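PDB 1O22: orphan protein TM0875 from Thermotoga maritima, which is of unknown function but adopts a fold not seen before it and assembles as a dimer. Local coordinates for residues 19-25 and 55-61; 64-68 and 126-132; 77-81 and 99-103; 111-116 and 143-147. One frame throughout, in Å; residues are numbered along the deposited sequence.

How the contacts relate
All four contacts belong to one mixed seven-stranded sheet and the helix 137-152 packed on it. Contact 1 joins strands 19-25 and 56-66, and contact 2 pairs the far end of 56-66 with strand 122-128, their centres about 24 Å apart. Contact 3, between the two halves of contact 2 in sequence, pairs 77-81 with 99-103 at the edge formed by the outermost strand 75-81, its centre about 32 Å from that of contact 1. Contact 4 sets helix 137-152 against strand 114-119; its segments alternate with those of contact 2, which it touches, and Phe144 and Met145 reach contact 1 in a shared core. Contact 3 lies at the dimer interface, which contacts 1 and 2 touch at a few residues.

Contact 1: residues 19-25 and 55-61; sequences LEILYYK and LIGRIFL
Strands 19-25 and 56-61 run antiparallel, their axes 4.7 Å apart at closest approach and their directions 156° apart, in continuous register from Leu19 opposite Leu61 to Tyr24 opposite Ile56. Backbone hydrogen bonds come in reciprocal pairs: Leu19 N to Leu61 O and Leu61 N to Leu19 O (both 2.9 Å), Ile21 N to Ile59 O and Ile59 N to Ile21 O (both 2.8 Å), Tyr23 N to Gly57 O (3.0 Å) and Gly57 N to Tyr23 O (3.2 Å). Lys25 N to Leu55 O (2.9 Å) closes the end. Apolar packing links Ile21 CB to Ile59 CG1 (3.8 Å) and Ile21 CD1 to Leu61 CD2 (4.0 Å). The p rotamer of Tyr23 lays its ring over Gly57, whose CA sits 3.8 Å from the ring centroid in a CH-pi contact; a beta carbon there would clash with Tyr23 OH, which bonds to Ser53 O. On the face of Glu20, Leu22 and Tyr24, a long salt bridge joins Glu20 OE2 to Arg58 NH1 (3.6 Å). This regular antiparallel pair lies one strand in from the edge of the sheet: strand 159-165 flanks 19-25, strand 122-128 flanks 56-66, and helix 137-152 covers the face of Leu19 and Ile59.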
loop_
_atom_site.group_PDB
_atom_site.type_symbol
_atom_site.label_atom_id
_atom_site.label_comp_id
_atom_site.label_asym_id
_atom_site.label_seq_id
_atom_site.Cartn_x
_atom_site.Cartn_y
_atom_site.Cartn_z
ATOM N N LEU A 19 -7.692 -7.419 9.167
ATOM C CA LEU A 19 -7.763 -8.853 8.912
ATOM C C LEU A 19 -6.858 -9.253 7.785
ATOM O O LEU A 19 -6.818 -8.597 6.768
ATOM C CB LEU A 19 -9.183 -9.257 8.544
ATOM C CG LEU A 19 -10.251 -8.891 9.563
ATOM C CD1 LEU A 19 -11.620 -9.185 8.988
ATOM C CD2 LEU A 19 -10.044 -9.653 10.907
ATOM N N GLU A 20 -6.166 -10.375 7.977
ATOM C CA GLU A 20 -5.382 -11.017 6.947
ATOM C C GLU A 20 -6.198 -12.191 6.412
ATOM O O GLU A 20 -6.543 -13.102 7.176
ATOM C CB GLU A 20 -4.053 -11.517 7.522
ATOM C CG GLU A 20 -3.243 -12.366 6.553
ATOM C CD GLU A 20 -1.941 -12.888 7.174
ATOM O OE1 GLU A 20 -1.976 -13.979 7.768
ATOM O OE2 GLU A 20 -0.890 -12.212 7.078
ATOM N N ILE A 21 -6.472 -12.171 5.107
ATOM C CA ILE A 21 -7.247 -13.212 4.442
ATOM C C ILE A 21 -6.356 -13.967 3.438
ATOM O O ILE A 21 -5.745 -13.366 2.539
ATOM C CB ILE A 21 -8.493 -12.637 3.739
ATOM C CG1 ILE A 21 -9.357 -11.899 4.739
ATOM C CG2 ILE A 21 -9.256 -13.740 3.023
ATOM C CD1 ILE A 21 -10.470 -11.187 4.165
ATOM N N LEU A 22 -6.285 -15.285 3.610
ATOM C CA LEU A 22 -5.520 -16.145 2.701
ATOM C C LEU A 22 -6.539 -16.941 1.923
ATOM O O LEU A 22 -7.400 -17.565 2.527
ATOM C CB LEU A 22 -4.612 -17.089 3.502
ATOM C CG LEU A 22 -3.686 -16.437 4.524
ATOM C CD1 LEU A 22 -2.996 -17.521 5.389
ATOM C CD2 LEU A 22 -2.649 -15.585 3.835
ATOM N N TYR A 23 -6.481 -16.901 0.598
ATOM C CA TYR A 23 -7.442 -17.631 -0.213
ATOM C C TYR A 23 -6.709 -18.699 -1.006
ATOM O O TYR A 23 -5.516 -18.566 -1.266
ATOM C CB TYR A 23 -8.264 -16.699 -1.136
ATOM C CG TYR A 23 -7.474 -16.018 -2.232
ATOM C CD1 TYR A 23 -7.263 -16.638 -3.457
ATOM C CD2 TYR A 23 -6.947 -14.744 -2.033
ATOM C CE1 TYR A 23 -6.530 -16.045 -4.416
ATOM C CE2 TYR A 23 -6.219 -14.140 -3.000
ATOM C CZ TYR A 23 -6.031 -14.768 -4.198
ATOM O OH TYR A 23 -5.265 -14.128 -5.158
ATOM N N TYR A 24 -7.435 -19.764 -1.367
ATOM C CA TYR A 24 -6.849 -20.927 -2.029
ATOM C C TYR A 24 -7.827 -21.501 -3.013
ATOM O O TYR A 24 -8.988 -21.738 -2.654
ATOM C CB TYR A 24 -6.535 -22.055 -1.003
ATOM C CG TYR A 24 -5.735 -21.625 0.201
ATOM C CD1 TYR A 24 -4.351 -21.582 0.156
ATOM C CD2 TYR A 24 -6.364 -21.248 1.377
ATOM C CE1 TYR A 24 -3.598 -21.184 1.258
ATOM C CE2 TYR A 24 -5.620 -20.859 2.498
ATOM C CZ TYR A 24 -4.234 -20.827 2.424
ATOM O OH TYR A 24 -3.467 -20.443 3.506
ATOM N N LYS A 25 -7.366 -21.799 -4.216
ATOM C CA LYS A 25 -8.199 -22.569 -5.135
ATOM C C LYS A 25 -8.460 -24.003 -4.594
ATOM O O LYS A 25 -7.524 -24.753 -4.256
ATOM C CB LYS A 25 -7.623 -22.605 -6.549
ATOM C CG LYS A 25 -8.674 -23.075 -7.619
ATOM C CD LYS A 25 -8.336 -22.590 -8.970
ATOM C CE LYS A 25 -9.498 -22.600 -9.883
ATOM N NZ LYS A 25 -9.005 -22.332 -11.267
ATOM N N LEU A 55 -4.547 -19.007 -8.060
ATOM C CA LEU A 55 -4.393 -20.230 -7.277
ATOM C C LEU A 55 -4.351 -20.011 -5.780
ATOM O O LEU A 55 -4.757 -20.868 -5.037
ATOM C CB LEU A 55 -3.139 -21.007 -7.697
ATOM C CG LEU A 55 -3.090 -21.336 -9.184
ATOM C CD1 LEU A 55 -1.749 -21.978 -9.517
ATOM C CD2 LEU A 55 -4.264 -22.265 -9.565
ATOM N N ILE A 56 -3.792 -18.877 -5.368
ATOM C CA ILE A 56 -3.449 -18.617 -3.995
ATOM C C ILE A 56 -3.148 -17.110 -3.847
ATOM O O ILE A 56 -2.633 -16.467 -4.764
ATOM C CB ILE A 56 -2.203 -19.484 -3.553
ATOM C CG1 ILE A 56 -1.940 -19.289 -2.057
ATOM C CG2 ILE A 56 -0.944 -19.158 -4.401
ATOM C CD1 ILE A 56 -1.131 -20.400 -1.381
ATOM N N GLY A 57 -3.436 -16.576 -2.672
ATOM C CA GLY A 57 -3.039 -15.229 -2.365
ATOM C C GLY A 57 -3.302 -14.809 -0.947
ATOM O O GLY A 57 -3.922 -15.511 -0.165
ATOM N N ARG A 58 -2.827 -13.613 -0.642
ATOM C CA ARG A 58 -3.030 -12.974 0.660
ATOM C C ARG A 58 -3.497 -11.534 0.469
ATOM O O ARG A 58 -2.907 -10.769 -0.314
ATOM C CB ARG A 58 -1.732 -12.959 1.440
ATOM C CG ARG A 58 -1.832 -12.338 2.829
ATOM C CD ARG A 58 -0.563 -12.550 3.649
ATOM N NE ARG A 58 0.533 -11.786 3.098
ATOM C CZ ARG A 58 1.717 -11.629 3.680
ATOM N NH1 ARG A 58 1.976 -12.168 4.870
ATOM N NH2 ARG A 58 2.651 -10.905 3.071
ATOM N N ILE A 59 -4.602 -11.197 1.133
ATOM C CA ILE A 59 -5.112 -9.848 1.129
ATOM C C ILE A 59 -5.394 -9.352 2.553
ATOM O O ILE A 59 -5.503 -10.133 3.491
ATOM C CB ILE A 59 -6.355 -9.734 0.198
ATOM C CG1 ILE A 59 -7.494 -10.587 0.664
ATOM C CG2 ILE A 59 -5.996 -10.150 -1.221
ATOM C CD1 ILE A 59 -8.731 -10.379 -0.122
ATOM N N PHE A 60 -5.435 -8.032 2.706
ATOM C CA PHE A 60 -5.662 -7.385 3.990
ATOM C C PHE A 60 -6.961 -6.559 3.881
ATOM O O PHE A 60 -7.199 -5.904 2.877
ATOM C CB PHE A 60 -4.472 -6.522 4.365
ATOM C CG PHE A 60 -3.177 -7.302 4.451
ATOM C CD1 PHE A 60 -2.871 -8.040 5.592
ATOM C CD2 PHE A 60 -2.326 -7.360 3.373
ATOM C CE1 PHE A 60 -1.715 -8.769 5.663
ATOM C CE2 PHE A 60 -1.136 -8.081 3.441
ATOM C CZ PHE A 60 -0.843 -8.790 4.579
ATOM N N LEU A 61 -7.810 -6.667 4.887
ATOM C CA LEU A 61 -9.100 -6.000 4.896
ATOM C C LEU A 61 -9.304 -5.206 6.202
ATOM O O LEU A 61 -9.054 -5.707 7.310
ATOM C CB LEU A 61 -10.185 -7.044 4.733
ATOM C CG LEU A 61 -11.657 -6.651 4.846
ATOM C CD1 LEU A 61 -12.021 -5.782 3.640
ATOM C CD2 LEU A 61 -12.541 -7.896 4.883
#

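Contact 2: residues 64-68 and 126-132; sequences SVLEE and YVPYSSV
Two sound backbone hydrogen bonds hold strands 64-66 and 126-128 side by side: Val127 N to Ser64 O (3.1 Å) and Leu66 N to Val127 O (2.9 Å). Val127 thus bonds through both its amide and its carbonyl to residues two apart on the partner, the signature of parallel pairing. A third, weak bond from Tyr129 N to Leu66 O (3.0 Å) follows where the pairing ends. The register sets Ser64 beside Tyr126, Val65 beside Val127 and Leu66 beside Pro128, with axes 4.7 Å apart and inclined at 33°. After Pro128 the chain leaves the strand with helical backbone angles at 129-131, and Ser131 N bonds back to Pro128 O (2.9 Å). That bend brings Val132 under Val65 (t rotamer): Val65 CG1 meets Val132 CG2 at 3.9 Å, while Val65 CG2 touches Val127 CG2 at 4.0 Å. On the other face Leu66 CD1 lies 4.2 Å from Tyr126 CB, and Ser64 CB lies 3.8 Å from Tyr126 CD1. Tyr129, chi1 t, places CD2 3.9 Å from Glu68 CB. This is the one parallel pairing within a mixed sheet: strand 114-119 borders 122-128 on its far side, and Leu140 of helix 137-152 packs against Val127 and Val132.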
loop_
_atom_site.group_PDB
_atom_site.type_symbol
_atom_site.label_atom_id
_atom_site.label_comp_id
_atom_site.label_asym_id
_atom_site.label_seq_id
_atom_site.Cartn_x
_atom_site.Cartn_y
_atom_site.Cartn_z
ATOM N N SER A 64 -14.776 -0.556 8.362
ATOM C CA SER A 64 -15.248 0.589 9.115
ATOM C C SER A 64 -16.753 0.671 9.035
ATOM O O SER A 64 -17.333 0.594 7.951
ATOM C CB SER A 64 -14.637 1.852 8.531
ATOM O OG SER A 64 -13.233 1.848 8.685
ATOM N N VAL A 65 -17.397 0.835 10.174
ATOM C CA VAL A 65 -18.829 1.091 10.245
ATOM C C VAL A 65 -19.057 2.604 10.457
ATOM O O VAL A 65 -18.489 3.208 11.350
ATOM C CB VAL A 65 -19.492 0.289 11.359
ATOM C CG1 VAL A 65 -21.024 0.509 11.371
ATOM C CG2 VAL A 65 -19.202 -1.189 11.145
ATOM N N LEU A 66 -19.891 3.206 9.616
ATOM C CA LEU A 66 -20.213 4.631 9.715
ATOM C C LEU A 66 -21.306 4.784 10.741
ATOM O O LEU A 66 -22.184 3.960 10.827
ATOM C CB LEU A 66 -20.661 5.161 8.349
ATOM C CG LEU A 66 -19.570 4.867 7.290
ATOM C CD1 LEU A 66 -20.208 4.614 5.941
ATOM C CD2 LEU A 66 -18.570 5.969 7.266
ATOM N N GLU A 67 -21.242 5.831 11.534
ATOM C CA GLU A 67 -22.239 6.073 12.548
ATOM C C GLU A 67 -23.530 6.496 11.928
ATOM O O GLU A 67 -23.580 6.913 10.777
ATOM C CB GLU A 67 -21.774 7.133 13.561
ATOM C CG GLU A 67 -20.641 6.631 14.451
ATOM C CD GLU A 67 -20.589 7.334 15.794
ATOM O OE1 GLU A 67 -19.909 8.379 15.899
ATOM O OE2 GLU A 67 -21.241 6.848 16.742
ATOM N N GLU A 68 -24.592 6.333 12.700
ATOM C CA GLU A 68 -25.910 6.730 12.273
ATOM C C GLU A 68 -25.914 8.227 11.951
ATOM O O GLU A 68 -25.296 9.006 12.663
ATOM C CB GLU A 68 -26.909 6.379 13.382
ATOM C CG GLU A 68 -28.331 6.774 13.071
ATOM C CD GLU A 68 -29.362 6.119 14.003
ATOM O OE1 GLU A 68 -28.963 5.518 15.056
ATOM O OE2 GLU A 68 -30.577 6.225 13.670
ATOM N N TYR A 126 -16.449 0.199 3.841
ATOM C CA TYR A 126 -17.217 1.160 4.616
ATOM C C TYR A 126 -18.643 0.764 4.471
ATOM O O TYR A 126 -19.123 0.544 3.349
ATOM C CB TYR A 126 -17.019 2.567 4.065
ATOM C CG TYR A 126 -15.592 2.967 4.091
ATOM C CD1 TYR A 126 -15.052 3.616 5.192
ATOM C CD2 TYR A 126 -14.757 2.682 3.004
ATOM C CE1 TYR A 126 -13.698 3.957 5.209
ATOM C CE2 TYR A 126 -13.475 3.014 3.008
ATOM C CZ TYR A 126 -12.931 3.662 4.108
ATOM O OH TYR A 126 -11.602 3.967 4.055
ATOM N N VAL A 127 -19.314 0.591 5.599
ATOM C CA VAL A 127 -20.696 0.194 5.584
ATOM C C VAL A 127 -21.492 1.076 6.543
ATOM O O VAL A 127 -20.998 1.488 7.593
ATOM C CB VAL A 127 -20.873 -1.273 5.968
ATOM C CG1 VAL A 127 -20.456 -2.192 4.821
ATOM C CG2 VAL A 127 -20.089 -1.611 7.251
ATOM N N PRO A 128 -22.732 1.354 6.196
ATOM C CA PRO A 128 -23.567 2.164 7.067
ATOM C C PRO A 128 -24.052 1.380 8.264
ATOM O O PRO A 128 -24.425 0.205 8.162
ATOM C CB PRO A 128 -24.747 2.574 6.168
ATOM C CG PRO A 128 -24.740 1.666 5.029
ATOM C CD PRO A 128 -23.440 0.917 4.986
ATOM N N TYR A 129 -24.050 2.040 9.407
ATOM C CA TYR A 129 -24.514 1.422 10.629
ATOM C C TYR A 129 -25.853 0.702 10.421
ATOM O O TYR A 129 -26.038 -0.476 10.800
ATOM C CB TYR A 129 -24.685 2.481 11.719
ATOM C CG TYR A 129 -25.415 1.974 12.974
ATOM C CD1 TYR A 129 -24.873 0.932 13.747
ATOM C CD2 TYR A 129 -26.640 2.515 13.368
ATOM C CE1 TYR A 129 -25.530 0.439 14.880
ATOM C CE2 TYR A 129 -27.311 2.039 14.521
ATOM C CZ TYR A 129 -26.746 0.993 15.266
ATOM O OH TYR A 129 -27.369 0.496 16.401
ATOM N N SER A 130 -26.774 1.435 9.815
ATOM C CA SER A 130 -28.109 0.957 9.630
ATOM C C SER A 130 -28.180 -0.381 8.841
ATOM O O SER A 130 -29.090 -1.165 9.078
ATOM C CB SER A 130 -28.925 2.045 8.939
ATOM O OG SER A 130 -28.310 2.450 7.731
ATOM N N SER A 131 -27.237 -0.618 7.922
ATOM C CA SER A 131 -27.195 -1.862 7.139
ATOM C C SER A 131 -26.564 -3.115 7.807
ATOM O O SER A 131 -26.808 -4.241 7.380
ATOM C CB SER A 131 -26.469 -1.607 5.822
ATOM O OG SER A 131 -27.279 -0.796 5.002
ATOM N N VAL A 132 -25.726 -2.919 8.808
ATOM C CA VAL A 132 -24.941 -4.034 9.361
ATOM C C VAL A 132 -25.163 -4.172 10.858
ATOM O O VAL A 132 -24.301 -4.730 11.528
ATOM C CB VAL A 132 -23.440 -3.846 9.104
ATOM C CG1 VAL A 132 -23.182 -3.762 7.593
ATOM C CG2 VAL A 132 -22.892 -2.596 9.831
#

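Contact 3: residues 77-81 and 99-103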
loop_
_atom_site.group_PDB
_atom_site.type_symbol
_atom_site.label_atom_id
_atom_site.label_comp_id
_atom_site.label_asym_id
_atom_site.label_seq_id
_atom_site.Cartn_x
_atom_site.Cartn_y
_atom_site.Cartn_z
ATOM N N ILE A 77 -9.550 10.938 -0.607
ATOM C CA ILE A 77 -8.614 11.988 -1.001
ATOM C C ILE A 77 -7.322 11.847 -0.174
ATOM O O ILE A 77 -7.373 11.739 1.058
ATOM C CB ILE A 77 -9.246 13.346 -0.746
ATOM C CG1 ILE A 77 -10.598 13.452 -1.460
ATOM C CG2 ILE A 77 -8.310 14.468 -1.211
ATOM C CD1 ILE A 77 -11.427 14.597 -0.994
ATOM N N LYS A 78 -6.173 11.787 -0.836
ATOM C CA LYS A 78 -4.889 12.000 -0.138
ATOM C C LYS A 78 -4.494 13.452 -0.284
ATOM O O LYS A 78 -4.299 13.947 -1.385
ATOM C CB LYS A 78 -3.798 11.089 -0.676
ATOM C CG LYS A 78 -4.083 9.604 -0.368
ATOM C CD LYS A 78 -3.059 8.673 -1.012
ATOM C CE LYS A 78 -3.698 7.337 -1.379
ATOM N NZ LYS A 78 -2.712 6.398 -1.966
ATOM N N ALA A 79 -4.477 14.139 0.835
ATOM C CA ALA A 79 -4.104 15.547 0.909
ATOM C C ALA A 79 -2.813 15.702 1.725
ATOM O O ALA A 79 -2.553 14.946 2.646
ATOM C CB ALA A 79 -5.226 16.317 1.569
ATOM N N LEU A 80 -2.034 16.721 1.456
ATOM C CA LEU A 80 -0.846 16.982 2.273
ATOM C C LEU A 80 -0.975 18.391 2.840
ATOM O O LEU A 80 -1.419 19.311 2.165
ATOM C CB LEU A 80 0.421 16.869 1.405
ATOM C CG LEU A 80 0.611 15.618 0.552
ATOM C CD1 LEU A 80 1.542 15.851 -0.593
ATOM C CD2 LEU A 80 1.159 14.502 1.443
ATOM N N THR A 81 -0.561 18.558 4.077
ATOM C CA THR A 81 -0.463 19.859 4.695
ATOM C C THR A 81 0.969 20.210 5.115
ATOM O O THR A 81 1.670 19.351 5.604
ATOM C CB THR A 81 -1.453 19.870 5.896
ATOM O OG1 THR A 81 -1.299 21.088 6.599
ATOM C CG2 THR A 81 -1.142 18.770 6.876
ATOM N N ASN A 99 -6.448 24.885 2.870
ATOM C CA ASN A 99 -5.146 25.001 2.215
ATOM C C ASN A 99 -4.327 23.695 2.261
ATOM O O ASN A 99 -3.220 23.620 2.828
ATOM C CB ASN A 99 -4.341 26.164 2.795
ATOM C CG ASN A 99 -3.172 26.559 1.901
ATOM O OD1 ASN A 99 -3.357 26.774 0.701
ATOM N ND2 ASN A 99 -1.961 26.612 2.471
ATOM N N VAL A 100 -4.888 22.660 1.649
ATOM C CA VAL A 100 -4.191 21.404 1.538
ATOM C C VAL A 100 -3.905 21.108 0.088
ATOM O O VAL A 100 -4.619 21.564 -0.804
ATOM C CB VAL A 100 -4.962 20.269 2.258
ATOM C CG1 VAL A 100 -4.883 20.470 3.754
ATOM C CG2 VAL A 100 -6.385 20.200 1.839
ATOM N N PHE A 101 -2.831 20.371 -0.147
ATOM C CA PHE A 101 -2.472 19.883 -1.458
ATOM C C PHE A 101 -3.107 18.515 -1.729
ATOM O O PHE A 101 -2.816 17.543 -1.046
ATOM C CB PHE A 101 -0.962 19.811 -1.576
ATOM C CG PHE A 101 -0.474 19.436 -2.933
ATOM C CD1 PHE A 101 -0.291 20.395 -3.887
ATOM C CD2 PHE A 101 -0.170 18.119 -3.236
ATOM C CE1 PHE A 101 0.190 20.073 -5.144
ATOM C CE2 PHE A 101 0.316 17.776 -4.489
ATOM C CZ PHE A 101 0.498 18.760 -5.448
ATOM N N VAL A 102 -3.965 18.444 -2.749
ATOM C CA VAL A 102 -4.550 17.178 -3.168
ATOM C C VAL A 102 -3.640 16.391 -4.052
ATOM O O VAL A 102 -3.328 16.796 -5.146
ATOM C CB VAL A 102 -5.856 17.395 -3.889
ATOM C CG1 VAL A 102 -6.470 16.020 -4.323
ATOM C CG2 VAL A 102 -6.793 18.172 -3.031
ATOM N N GLU A 103 -3.204 15.244 -3.581
ATOM C CA GLU A 103 -2.232 14.449 -4.301
ATOM C C GLU A 103 -2.874 13.290 -5.088
ATOM O O GLU A 103 -2.431 12.946 -6.186
ATOM C CB GLU A 103 -1.240 13.898 -3.290
ATOM C CG GLU A 103 -0.054 13.228 -3.934
ATOM C CD GLU A 103 0.785 12.534 -2.912
ATOM O OE1 GLU A 103 0.205 11.831 -2.056
ATOM O OE2 GLU A 103 2.010 12.710 -2.961
HETATM O O HOH W 1 -2.750 23.476 5.406
#
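Strands 77-81 and 100-103 pair antiparallel at the margin of the sheet, where strand 75-81 is outermost within the chain; the centre of the contact lies about 23 Å from that of the chain. Three backbone hydrogen bonds define it: Leu80 N to Phe101 O (2.7 Å), Phe101 N to Leu80 O (2.9 Å) and Glu103 N to Lys78 O (2.8 Å). Leu80 and Phe101 are therefore a hydrogen-bonded pair, and Ala79 and Val102 a non-hydrogen-bonded one with CA atoms 4.4 Å apart. The strand directions differ by 142°, a marked twist. Packing differs between the faces. On one, Leu80 CD1 meets Phe101 CD2 at 3.9 Å; on the other, small and branched side chains fit together, with Ala79 CB 4.0 Å from Val100 CB and Ile77 CG2 3.9 Å from Val102 CG1. Beyond the pairing, a water donates a hydrogen bond to Asn99 O (2.6 Å) and is hydrogen-bonded to Thr81 OG1 (3.0 Å), bridging Thr81 to the corner at Asn99. Lys78 directs its amine to a salt bridge with Glu104. Both strands also pair antiparallel with a strand of the second subunit, whose Trp94 meets the Phe101 ring edge-to-face and whose Tyr126 packs on Leu80. Such strand pairing across subunits is characteristic of a dimer interface in which one beta sheet runs on through both chains.

Contact 4: residues 111-116 and 143-147; sequences YGDMKI and EFMKY
Tyr111 opens a type II' beta turn that ends at Met114, closed by Met114 N to Tyr111 O (3.0 Å) and Tyr111 N to Met114 O (2.9 Å). Its ring, chi1 t, lies against helix 143-147: Tyr147 CB sits over its face, 3.8 Å from the centroid, and the edge of the Tyr147 ring points at that face in an offset edge-to-face pair, centroids 5.7 Å apart and planes at 60°. Tyr111 OH also reaches Lys146 CB (3.6 Å). Gly112 takes the positive phi of the turn. Met114, a selenomethionine, starts the strand and brings SE to 4.4 Å from Phe144 CB. Ile116 places CD1 3.6 Å from the Tyr147 centroid, almost on the ring normal, and CG2 3.7 Å from Tyr147 CE2. Strand 114-116 and the helix approach to 11.0 Å between axes, at 52°. With no hydrogen bond between the segments, this beta hairpin and helix are held by aromatic and aliphatic packing; the polar tip of Tyr147 bonds to Asp109, leaving its ring flanks to the hydrophobic contact.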
loop_
_atom_site.group_PDB
_atom_site.type_symbol
_atom_site.label_atom_id
_atom_site.label_comp_id
_atom_site.label_asym_id
_atom_site.label_seq_id
_atom_site.Cartn_x
_atom_site.Cartn_y
_atom_site.Cartn_z
ATOM N N TYR A 111 -20.660 -2.270 -3.632
ATOM C CA TYR A 111 -21.145 -3.666 -3.690
ATOM C C TYR A 111 -22.246 -3.794 -2.651
ATOM O O TYR A 111 -21.967 -3.805 -1.471
ATOM C CB TYR A 111 -20.012 -4.675 -3.445
ATOM C CG TYR A 111 -20.374 -6.107 -3.783
ATOM C CD1 TYR A 111 -20.497 -6.510 -5.107
ATOM C CD2 TYR A 111 -20.644 -7.038 -2.794
ATOM C CE1 TYR A 111 -20.863 -7.806 -5.430
ATOM C CE2 TYR A 111 -20.997 -8.348 -3.107
ATOM C CZ TYR A 111 -21.104 -8.727 -4.429
ATOM O OH TYR A 111 -21.464 -10.031 -4.769
ATOM N N GLY A 112 -23.496 -3.812 -3.100
ATOM C CA GLY A 112 -24.645 -3.592 -2.214
ATOM C C GLY A 112 -24.586 -2.232 -1.506
ATOM O O GLY A 112 -24.381 -1.205 -2.145
ATOM N N ASP A 113 -24.722 -2.245 -0.186
ATOM C CA ASP A 113 -24.519 -1.052 0.673
ATOM C C ASP A 113 -23.073 -0.733 1.027
ATOM O O ASP A 113 -22.778 0.318 1.646
ATOM C CB ASP A 113 -25.263 -1.231 1.992
ATOM C CG ASP A 113 -26.736 -1.370 1.806
ATOM O OD1 ASP A 113 -27.211 -1.176 0.656
ATOM O OD2 ASP A 113 -27.496 -1.688 2.746
HETATM N N MSE A 114 -22.161 -1.620 0.644
HETATM C CA MSE A 114 -20.755 -1.442 0.977
HETATM C C MSE A 114 -20.049 -0.572 -0.069
HETATM O O MSE A 114 -20.351 -0.641 -1.275
HETATM C CB MSE A 114 -20.136 -2.829 1.210
HETATM C CG MSE A 114 -18.726 -3.089 0.960
HETATM SE SE MSE A 114 -18.428 -5.131 1.180
HETATM C CE MSE A 114 -19.490 -5.592 2.660
ATOM N N LYS A 115 -19.152 0.283 0.427
ATOM C CA LYS A 115 -18.161 0.988 -0.393
ATOM C C LYS A 115 -16.758 0.438 -0.116
ATOM O O LYS A 115 -16.376 0.186 0.995
ATOM C CB LYS A 115 -18.188 2.482 -0.127
ATOM C CG LYS A 115 -19.465 3.126 -0.422
ATOM C CD LYS A 115 -19.967 2.908 -1.864
ATOM C CE LYS A 115 -19.558 3.983 -2.773
ATOM N NZ LYS A 115 -20.415 5.170 -2.556
ATOM N N ILE A 116 -15.991 0.285 -1.167
ATOM C CA ILE A 116 -14.742 -0.462 -1.117
ATOM C C ILE A 116 -13.665 0.377 -1.787
ATOM O O ILE A 116 -13.810 0.792 -2.946
ATOM C CB ILE A 116 -14.888 -1.804 -1.867
ATOM C CG1 ILE A 116 -15.985 -2.662 -1.237
ATOM C CG2 ILE A 116 -13.545 -2.515 -1.954
ATOM C CD1 ILE A 116 -16.784 -3.339 -2.217
ATOM N N GLU A 143 -19.462 -11.511 2.176
ATOM C CA GLU A 143 -19.901 -10.580 1.116
ATOM C C GLU A 143 -18.699 -9.962 0.420
ATOM O O GLU A 143 -18.702 -9.813 -0.787
ATOM C CB GLU A 143 -20.768 -9.448 1.655
ATOM C CG GLU A 143 -22.245 -9.745 1.645
ATOM C CD GLU A 143 -22.882 -9.538 0.274
ATOM O OE1 GLU A 143 -23.156 -8.359 -0.119
ATOM O OE2 GLU A 143 -23.128 -10.568 -0.399
ATOM N N PHE A 144 -17.718 -9.512 1.195
ATOM C CA PHE A 144 -16.535 -8.919 0.615
ATOM C C PHE A 144 -15.835 -9.893 -0.353
ATOM O O PHE A 144 -15.380 -9.469 -1.414
ATOM C CB PHE A 144 -15.535 -8.429 1.653
ATOM C CG PHE A 144 -14.237 -8.080 1.060
ATOM C CD1 PHE A 144 -14.096 -6.922 0.312
ATOM C CD2 PHE A 144 -13.149 -8.937 1.191
ATOM C CE1 PHE A 144 -12.887 -6.608 -0.294
ATOM C CE2 PHE A 144 -11.947 -8.643 0.564
ATOM C CZ PHE A 144 -11.801 -7.471 -0.147
HETATM N N MSE A 145 -15.767 -11.176 0.025
HETATM C CA MSE A 145 -15.067 -12.186 -0.762
HETATM C C MSE A 145 -15.779 -12.515 -2.075
HETATM O O MSE A 145 -15.109 -12.752 -3.099
HETATM C CB MSE A 145 -14.742 -13.428 0.060
HETATM C CG MSE A 145 -13.671 -13.184 1.122
HETATM SE SE MSE A 145 -11.986 -12.345 0.468
HETATM C CE MSE A 145 -11.199 -14.041 -0.483
ATOM N N LYS A 146 -17.106 -12.395 -2.084
ATOM C CA LYS A 146 -17.851 -12.486 -3.339
ATOM C C LYS A 146 -17.483 -11.334 -4.258
ATOM O O LYS A 146 -17.240 -11.550 -5.425
ATOM C CB LYS A 146 -19.350 -12.432 -3.116
ATOM C CG LYS A 146 -20.008 -13.723 -2.797
ATOM C CD LYS A 146 -21.506 -13.501 -2.551
ATOM C CE LYS A 146 -21.891 -13.401 -1.058
ATOM N NZ LYS A 146 -22.510 -14.670 -0.511
ATOM N N TYR A 147 -17.489 -10.109 -3.724
ATOM C CA TYR A 147 -17.009 -8.945 -4.443
ATOM C C TYR A 147 -15.592 -9.146 -4.984
ATOM O O TYR A 147 -15.325 -8.855 -6.168
ATOM C CB TYR A 147 -17.029 -7.667 -3.566
ATOM C CG TYR A 147 -16.182 -6.566 -4.141
ATOM C CD1 TYR A 147 -16.675 -5.733 -5.166
ATOM C CD2 TYR A 147 -14.882 -6.362 -3.706
ATOM C CE1 TYR A 147 -15.894 -4.732 -5.718
ATOM C CE2 TYR A 147 -14.091 -5.381 -4.263
ATOM C CZ TYR A 147 -14.603 -4.548 -5.248
ATOM O OH TYR A 147 -13.784 -3.554 -5.775
#